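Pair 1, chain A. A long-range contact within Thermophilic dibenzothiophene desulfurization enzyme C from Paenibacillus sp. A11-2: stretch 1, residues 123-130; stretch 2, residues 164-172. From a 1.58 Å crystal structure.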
# COMPACT_ATOMS: atom_id res chain seq x y z
N PHE A 123 -41.50 -4.13 5.75
CA PHE A 123 -40.07 -3.88 5.85
C PHE A 123 -39.55 -5.02 6.73
O PHE A 123 -39.93 -5.11 7.90
CB PHE A 123 -39.83 -2.50 6.45
CG PHE A 123 -38.52 -1.84 6.06
CD1 PHE A 123 -37.35 -2.57 5.96
CD2 PHE A 123 -38.48 -0.48 5.84
CE1 PHE A 123 -36.16 -1.93 5.63
CE2 PHE A 123 -37.29 0.15 5.51
CZ PHE A 123 -36.14 -0.59 5.40
N LEU A 124 -38.76 -5.92 6.16
CA LEU A 124 -38.36 -7.16 6.84
C LEU A 124 -37.15 -6.92 7.72
O LEU A 124 -36.22 -6.19 7.35
CB LEU A 124 -38.05 -8.27 5.84
CG LEU A 124 -39.16 -8.67 4.85
CD1 LEU A 124 -38.63 -9.66 3.82
CD2 LEU A 124 -40.33 -9.27 5.59
N GLY A 125 -37.16 -7.55 8.91
CA GLY A 125 -36.04 -7.52 9.82
C GLY A 125 -35.46 -8.91 10.05
O GLY A 125 -36.02 -9.94 9.63
N ASN A 126 -34.31 -8.94 10.74
CA ASN A 126 -33.48 -10.13 10.82
C ASN A 126 -33.19 -10.45 12.28
O ASN A 126 -32.77 -9.57 13.04
CB ASN A 126 -32.18 -9.89 10.04
CG ASN A 126 -31.33 -11.11 9.94
OD1 ASN A 126 -30.41 -11.30 10.74
ND2 ASN A 126 -31.62 -11.96 8.96
N ALA A 127 -33.41 -11.71 12.68
CA ALA A 127 -33.13 -12.15 14.05
C ALA A 127 -32.90 -13.64 14.16
O ALA A 127 -33.74 -14.35 14.71
CB ALA A 127 -34.26 -11.74 14.95
N SER A 128 -31.78 -14.17 13.67
CA SER A 128 -30.71 -13.44 13.04
C SER A 128 -29.95 -14.45 12.20
O SER A 128 -29.79 -15.59 12.63
CB SER A 128 -29.77 -12.80 14.07
OG SER A 128 -28.55 -12.41 13.46
N SER A 129 -29.50 -14.06 11.01
CA SER A 129 -28.70 -14.96 10.19
C SER A 129 -27.21 -14.73 10.38
O SER A 129 -26.41 -15.28 9.62
CB SER A 129 -29.08 -14.82 8.71
OG SER A 129 -29.12 -13.49 8.28
N GLU A 130 -26.84 -13.95 11.39
CA GLU A 130 -25.45 -13.58 11.67
C GLU A 130 -25.08 -14.14 13.04
O GLU A 130 -25.06 -13.42 14.04
CB GLU A 130 -25.30 -12.07 11.59
CG GLU A 130 -25.44 -11.60 10.17
CD GLU A 130 -25.64 -10.12 10.00
OE1 GLU A 130 -25.62 -9.36 11.00
OE2 GLU A 130 -25.83 -9.71 8.84
N ASP A 164 -39.20 -1.89 14.41
CA ASP A 164 -40.15 -1.41 13.40
C ASP A 164 -40.23 -2.37 12.21
O ASP A 164 -40.52 -1.97 11.09
CB ASP A 164 -39.77 -0.00 12.93
CG ASP A 164 -40.77 0.60 11.95
OD1 ASP A 164 -41.99 0.58 12.25
OD2 ASP A 164 -40.33 1.10 10.88
N ALA A 165 -40.00 -3.66 12.45
CA ALA A 165 -40.04 -4.67 11.40
C ALA A 165 -41.43 -5.29 11.33
O ALA A 165 -41.96 -5.74 12.35
CB ALA A 165 -39.01 -5.77 11.67
N ASP A 166 -42.00 -5.34 10.13
CA ASP A 166 -43.31 -5.97 9.98
C ASP A 166 -43.24 -7.48 10.17
O ASP A 166 -44.19 -8.09 10.67
CB ASP A 166 -43.90 -5.62 8.62
CG ASP A 166 -44.09 -4.14 8.46
OD1 ASP A 166 -45.12 -3.64 8.93
OD2 ASP A 166 -43.21 -3.46 7.92
N ARG A 167 -42.14 -8.10 9.75
CA ARG A 167 -41.86 -9.51 9.98
C ARG A 167 -40.38 -9.64 10.30
O ARG A 167 -39.56 -8.85 9.81
CB ARG A 167 -42.19 -10.39 8.76
CG ARG A 167 -43.68 -10.53 8.41
CD ARG A 167 -44.39 -11.32 9.49
NE ARG A 167 -45.78 -11.66 9.16
CZ ARG A 167 -46.82 -10.86 9.37
NH1 ARG A 167 -46.68 -9.66 9.89
NH2 ARG A 167 -48.05 -11.29 9.07
N LEU A 168 -40.06 -10.62 11.13
CA LEU A 168 -38.69 -11.00 11.44
C LEU A 168 -38.37 -12.36 10.83
O LEU A 168 -39.13 -13.33 11.00
CB LEU A 168 -38.46 -11.08 12.95
CG LEU A 168 -38.63 -9.79 13.73
CD1 LEU A 168 -38.56 -10.06 15.24
CD2 LEU A 168 -37.57 -8.80 13.32
N LEU A 169 -37.25 -12.44 10.13
CA LEU A 169 -36.67 -13.71 9.73
C LEU A 169 -35.87 -14.26 10.90
O LEU A 169 -34.84 -13.70 11.28
CB LEU A 169 -35.80 -13.50 8.49
CG LEU A 169 -35.09 -14.73 7.94
CD1 LEU A 169 -36.11 -15.80 7.48
CD2 LEU A 169 -34.14 -14.35 6.80
N VAL A 170 -36.33 -15.37 11.47
CA VAL A 170 -35.80 -15.89 12.73
C VAL A 170 -35.13 -17.23 12.46
O VAL A 170 -35.60 -18.02 11.64
CB VAL A 170 -36.91 -16.02 13.80
CG1 VAL A 170 -36.37 -16.64 15.06
CG2 VAL A 170 -37.52 -14.67 14.10
N PHE A 171 -34.01 -17.48 13.15
CA PHE A 171 -33.28 -18.73 13.08
C PHE A 171 -33.10 -19.31 14.48
O PHE A 171 -32.82 -18.57 15.43
CB PHE A 171 -31.91 -18.52 12.45
CG PHE A 171 -31.97 -18.14 11.00
CD1 PHE A 171 -32.16 -16.83 10.62
CD2 PHE A 171 -31.81 -19.10 10.02
CE1 PHE A 171 -32.22 -16.48 9.29
CE2 PHE A 171 -31.86 -18.74 8.68
CZ PHE A 171 -32.06 -17.43 8.32
N ALA A 172 -33.23 -20.63 14.59
CA ALA A 172 -33.06 -21.32 15.86
C ALA A 172 -32.57 -22.73 15.59
O ALA A 172 -32.65 -23.23 14.46
CB ALA A 172 -34.36 -21.35 16.67

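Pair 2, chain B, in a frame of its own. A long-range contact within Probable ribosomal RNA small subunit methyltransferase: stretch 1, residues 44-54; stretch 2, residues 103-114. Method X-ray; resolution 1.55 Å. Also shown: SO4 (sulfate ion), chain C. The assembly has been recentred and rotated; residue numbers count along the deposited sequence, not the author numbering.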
# COMPACT_ATOMS: atom_id res chain seq x y z
N PRO B 44 3.82 22.48 -17.70
CA PRO B 44 4.36 23.32 -16.63
C PRO B 44 3.51 24.55 -16.31
O PRO B 44 2.90 25.17 -17.20
CB PRO B 44 5.73 23.75 -17.17
CG PRO B 44 6.10 22.69 -18.12
CD PRO B 44 4.80 22.26 -18.77
N PHE B 45 3.48 24.89 -15.02
CA PHE B 45 2.86 26.11 -14.55
C PHE B 45 3.64 26.57 -13.32
O PHE B 45 3.69 25.85 -12.34
CB PHE B 45 1.40 25.87 -14.18
CG PHE B 45 0.71 27.09 -13.63
CD1 PHE B 45 0.25 28.07 -14.50
CD2 PHE B 45 0.55 27.28 -12.26
CE1 PHE B 45 -0.38 29.21 -14.02
CE2 PHE B 45 -0.08 28.42 -11.77
CZ PHE B 45 -0.54 29.38 -12.65
N GLY B 46 4.24 27.75 -13.38
CA GLY B 46 5.04 28.23 -12.26
C GLY B 46 6.34 27.44 -12.15
O GLY B 46 6.81 26.88 -13.13
N GLU B 47 6.92 27.42 -10.96
CA GLU B 47 8.27 26.88 -10.77
C GLU B 47 8.33 25.60 -9.95
O GLU B 47 9.20 24.77 -10.18
CB GLU B 47 9.17 27.91 -10.07
CG GLU B 47 9.58 29.09 -10.95
CD GLU B 47 8.44 30.02 -11.28
OE1 GLU B 47 7.58 30.25 -10.40
OE2 GLU B 47 8.39 30.51 -12.43
N ARG B 48 7.40 25.45 -9.01
CA ARG B 48 7.43 24.34 -8.04
C ARG B 48 6.19 23.45 -8.15
O ARG B 48 5.06 23.92 -7.97
CB ARG B 48 7.52 24.87 -6.62
CG ARG B 48 8.70 25.80 -6.36
CD ARG B 48 8.38 26.77 -5.23
NE ARG B 48 7.20 27.60 -5.54
CZ ARG B 48 6.55 28.37 -4.67
NH1 ARG B 48 6.95 28.48 -3.40
NH2 ARG B 48 5.49 29.05 -5.08
N ALA B 49 6.40 22.16 -8.43
CA ALA B 49 5.30 21.21 -8.55
C ALA B 49 5.37 20.13 -7.47
O ALA B 49 6.47 19.77 -7.03
CB ALA B 49 5.29 20.54 -9.93
N LEU B 50 4.21 19.59 -7.12
CA LEU B 50 4.13 18.48 -6.17
C LEU B 50 3.25 17.39 -6.76
O LEU B 50 2.11 17.65 -7.13
CB LEU B 50 3.53 18.98 -4.84
CG LEU B 50 3.41 17.98 -3.69
CD1 LEU B 50 4.76 17.52 -3.21
CD2 LEU B 50 2.58 18.59 -2.53
N ASP B 51 3.76 16.15 -6.82
CA ASP B 51 2.93 15.00 -7.22
C ASP B 51 2.55 14.22 -5.96
O ASP B 51 3.43 13.74 -5.25
CB ASP B 51 3.74 14.09 -8.16
CG ASP B 51 2.91 12.99 -8.78
OD1 ASP B 51 1.90 12.55 -8.21
OD2 ASP B 51 3.35 12.51 -9.86
N LEU B 52 1.25 14.13 -5.68
CA LEU B 52 0.76 13.51 -4.44
C LEU B 52 0.47 12.01 -4.54
O LEU B 52 0.08 11.40 -3.54
CB LEU B 52 -0.50 14.24 -3.93
CG LEU B 52 -0.22 15.64 -3.39
CD1 LEU B 52 -1.56 16.29 -3.02
CD2 LEU B 52 0.69 15.58 -2.17
N ASN B 53 0.62 11.43 -5.73
CA ASN B 53 0.36 9.99 -5.90
C ASN B 53 1.13 9.51 -7.11
O ASN B 53 0.53 9.13 -8.12
CB ASN B 53 -1.15 9.72 -6.06
CG ASN B 53 -1.46 8.22 -6.19
OD1 ASN B 53 -0.69 7.36 -5.74
ND2 ASN B 53 -2.58 7.91 -6.83
N PRO B 54 2.47 9.59 -7.04
CA PRO B 54 3.24 9.41 -8.29
C PRO B 54 3.32 8.00 -8.83
O PRO B 54 3.46 7.84 -10.04
CB PRO B 54 4.64 9.89 -7.92
CG PRO B 54 4.73 9.67 -6.44
CD PRO B 54 3.33 9.93 -5.89
N ASP B 103 3.30 25.78 -6.82
CA ASP B 103 2.52 26.43 -7.86
C ASP B 103 1.58 25.46 -8.60
O ASP B 103 0.54 25.86 -9.14
CB ASP B 103 3.46 27.08 -8.88
CG ASP B 103 4.48 27.97 -8.23
OD1 ASP B 103 4.08 28.95 -7.56
OD2 ASP B 103 5.69 27.71 -8.40
N LEU B 104 1.96 24.18 -8.60
CA LEU B 104 1.22 23.16 -9.34
C LEU B 104 1.21 21.87 -8.56
O LEU B 104 2.24 21.47 -8.03
CB LEU B 104 1.91 22.92 -10.69
CG LEU B 104 1.22 22.00 -11.69
CD1 LEU B 104 -0.10 22.57 -12.18
CD2 LEU B 104 2.14 21.73 -12.89
N VAL B 105 0.04 21.22 -8.51
CA VAL B 105 -0.06 19.88 -7.90
C VAL B 105 -0.60 18.91 -8.94
O VAL B 105 -1.48 19.27 -9.74
CB VAL B 105 -0.93 19.90 -6.61
CG1 VAL B 105 -1.19 18.48 -6.08
CG2 VAL B 105 -0.27 20.74 -5.55
N VAL B 106 -0.07 17.69 -8.93
CA VAL B 106 -0.57 16.62 -9.78
C VAL B 106 -1.14 15.52 -8.87
O VAL B 106 -0.45 15.06 -7.96
CB VAL B 106 0.54 16.05 -10.69
CG1 VAL B 106 -0.00 14.86 -11.49
CG2 VAL B 106 1.03 17.17 -11.66
N LEU B 107 -2.39 15.13 -9.10
CA LEU B 107 -3.00 14.08 -8.28
C LEU B 107 -3.83 13.14 -9.15
O LEU B 107 -4.93 13.48 -9.62
CB LEU B 107 -3.87 14.68 -7.17
CG LEU B 107 -4.70 13.72 -6.32
CD1 LEU B 107 -3.77 12.78 -5.54
CD2 LEU B 107 -5.54 14.51 -5.36
N ALA B 108 -3.25 11.96 -9.42
CA ALA B 108 -4.04 10.82 -9.88
C ALA B 108 -4.86 10.36 -8.67
O ALA B 108 -4.30 10.01 -7.63
CB ALA B 108 -3.11 9.70 -10.39
N LEU B 109 -6.18 10.40 -8.79
CA LEU B 109 -7.05 10.04 -7.67
C LEU B 109 -6.79 8.63 -7.17
O LEU B 109 -6.90 7.67 -7.94
CB LEU B 109 -8.51 10.15 -8.09
CG LEU B 109 -8.95 11.60 -8.18
CD1 LEU B 109 -10.18 11.73 -9.10
CD2 LEU B 109 -9.25 12.13 -6.80
N PRO B 110 -6.42 8.50 -5.87
CA PRO B 110 -6.17 7.18 -5.29
C PRO B 110 -7.49 6.50 -4.89
O PRO B 110 -7.69 6.16 -3.72
CB PRO B 110 -5.30 7.51 -4.06
CG PRO B 110 -5.78 8.87 -3.63
CD PRO B 110 -6.17 9.60 -4.91
N ALA B 111 -8.36 6.30 -5.88
CA ALA B 111 -9.75 5.89 -5.61
C ALA B 111 -9.82 4.53 -4.91
O ALA B 111 -10.74 4.28 -4.12
CB ALA B 111 -10.54 5.87 -6.90
N GLY B 112 -8.86 3.66 -5.23
CA GLY B 112 -8.84 2.31 -4.66
C GLY B 112 -8.62 2.28 -3.16
O GLY B 112 -8.98 1.29 -2.50
N ARG B 113 -8.08 3.36 -2.61
CA ARG B 113 -7.90 3.51 -1.18
C ARG B 113 -9.11 4.12 -0.44
O ARG B 113 -9.08 4.26 0.79
CB ARG B 113 -6.59 4.25 -0.89
CG ARG B 113 -5.37 3.32 -1.00
CD ARG B 113 -4.09 4.10 -1.02
NE ARG B 113 -3.73 4.52 -2.37
CZ ARG B 113 -2.58 5.12 -2.70
NH1 ARG B 113 -1.64 5.36 -1.80
NH2 ARG B 113 -2.35 5.43 -3.96
N GLY B 114 -10.16 4.47 -1.17
CA GLY B 114 -11.43 4.90 -0.56
C GLY B 114 -11.63 6.39 -0.34
O GLY B 114 -10.70 7.18 -0.47
S SO4 C . -5.07 3.57 -5.93
O1 SO4 C . -4.04 4.57 -6.25
O2 SO4 C . -5.38 3.56 -4.51
O3 SO4 C . -6.31 3.90 -6.65
O4 SO4 C . -4.58 2.26 -6.36
O HOH W 1 -0.43 11.54 -9.32
O HOH W 2 0.52 6.75 -3.16

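Both pairs are built on two neighbouring parallel β-strands. In pair 1 the strand directions differ by 25° and the axes approach to 4.4 Å; in pair 2 the values are 17° and 4.6 Å. Fourteen central residues superpose with an RMSD of 0.8 Å over N, CA and C, and the hydrogen-bond ladder coincides. In pair 1, Gly A125 N donates to Arg A167 O (2.9 Å), Leu A169 N to Gly A125 O (2.8 Å) and Ala A127 N to Leu A169 O (2.8 Å). In pair 2 the matching bonds run from Leu B50 N to Leu B104 O (2.9 Å), Val B106 N to Leu B50 O (2.8 Å) and Leu B52 N to Val B106 O (3.0 Å). As in any parallel ladder, Gly A125 and Leu A169, like Leu B50 and Val B106, each use both NH and carbonyl to bond two residues of the facing stretch.

The position of Gly A125 and Leu B50 is filled differently. Gly A125 presents no side chain, and an ideal CB there would lie 2.8 Å from Ala A165 CB, a clash, and 3.1 Å from Leu A168 CD2. The room is thus already taken by the partner stretch. Leu B50 instead packs on the same face as its bridge partner, Val B105, with Leu B50 CB 4.2 Å from Val B105 CG2. Two residues further on, and on the same face, the small Ala A127 meets Val A170 loosely, CB to CG2 being 4.5 Å, whereas its counterpart Leu B52 reaches both Val B105 (CD1 to CG1, 3.8 Å) and Leu B107 (CB to CD1, 3.9 Å). Branched aliphatic chains suit these buried sites because they fill space without needing polar partners.

An aspartate recurs near the start of the second strand, and Asp A166 and Asp B103 have side-chain centres only 0.8 Å apart. Its carboxylate can accept from backbone NH groups of the first stretch. At the matched position, Asp A166 OD2 takes the NH of Phe A123 (N to OD2, 2.8 Å) and Asp B103 OD2 that of Arg B48 (N to OD2, 2.9 Å). Glu B47 N also donates to Asp B103 OD2 (2.9 Å). Where pair 1 has the apolar Phe A123, pair 2 has Arg B48, whose NH2 forms a salt bridge with Asp B103 OD1 (2.9 Å), so the charge of Asp B103 is paired with that of Arg B48.

Beyond the ladder, polar side chains tie down the turn. Asn A126, with both donor and acceptor, holds Ser A129: Ser A129 N donates to Asn A126 OD1 (2.9 Å), and Asn A126 ND2 to Ser A129 OG (3.0 Å). Its counterpart Asp B51 accepts through OD1 from Asn B53 N (3.0 Å). Ser A128, after a cis peptide, matches Asn B53, but Ser A128 points away from the other stretch while Asn B53 points toward it, and its amide bridges the two, ND2 donating to Ala B108 O (2.8 Å) and OD1 accepting from Arg B113 NH2 (3.1 Å). At the position of Ala B108, pair 1 instead places Phe A171, whose ring packs against the loop, CE1 of Phe A171 lying 3.6 Å from CB of Ser A129.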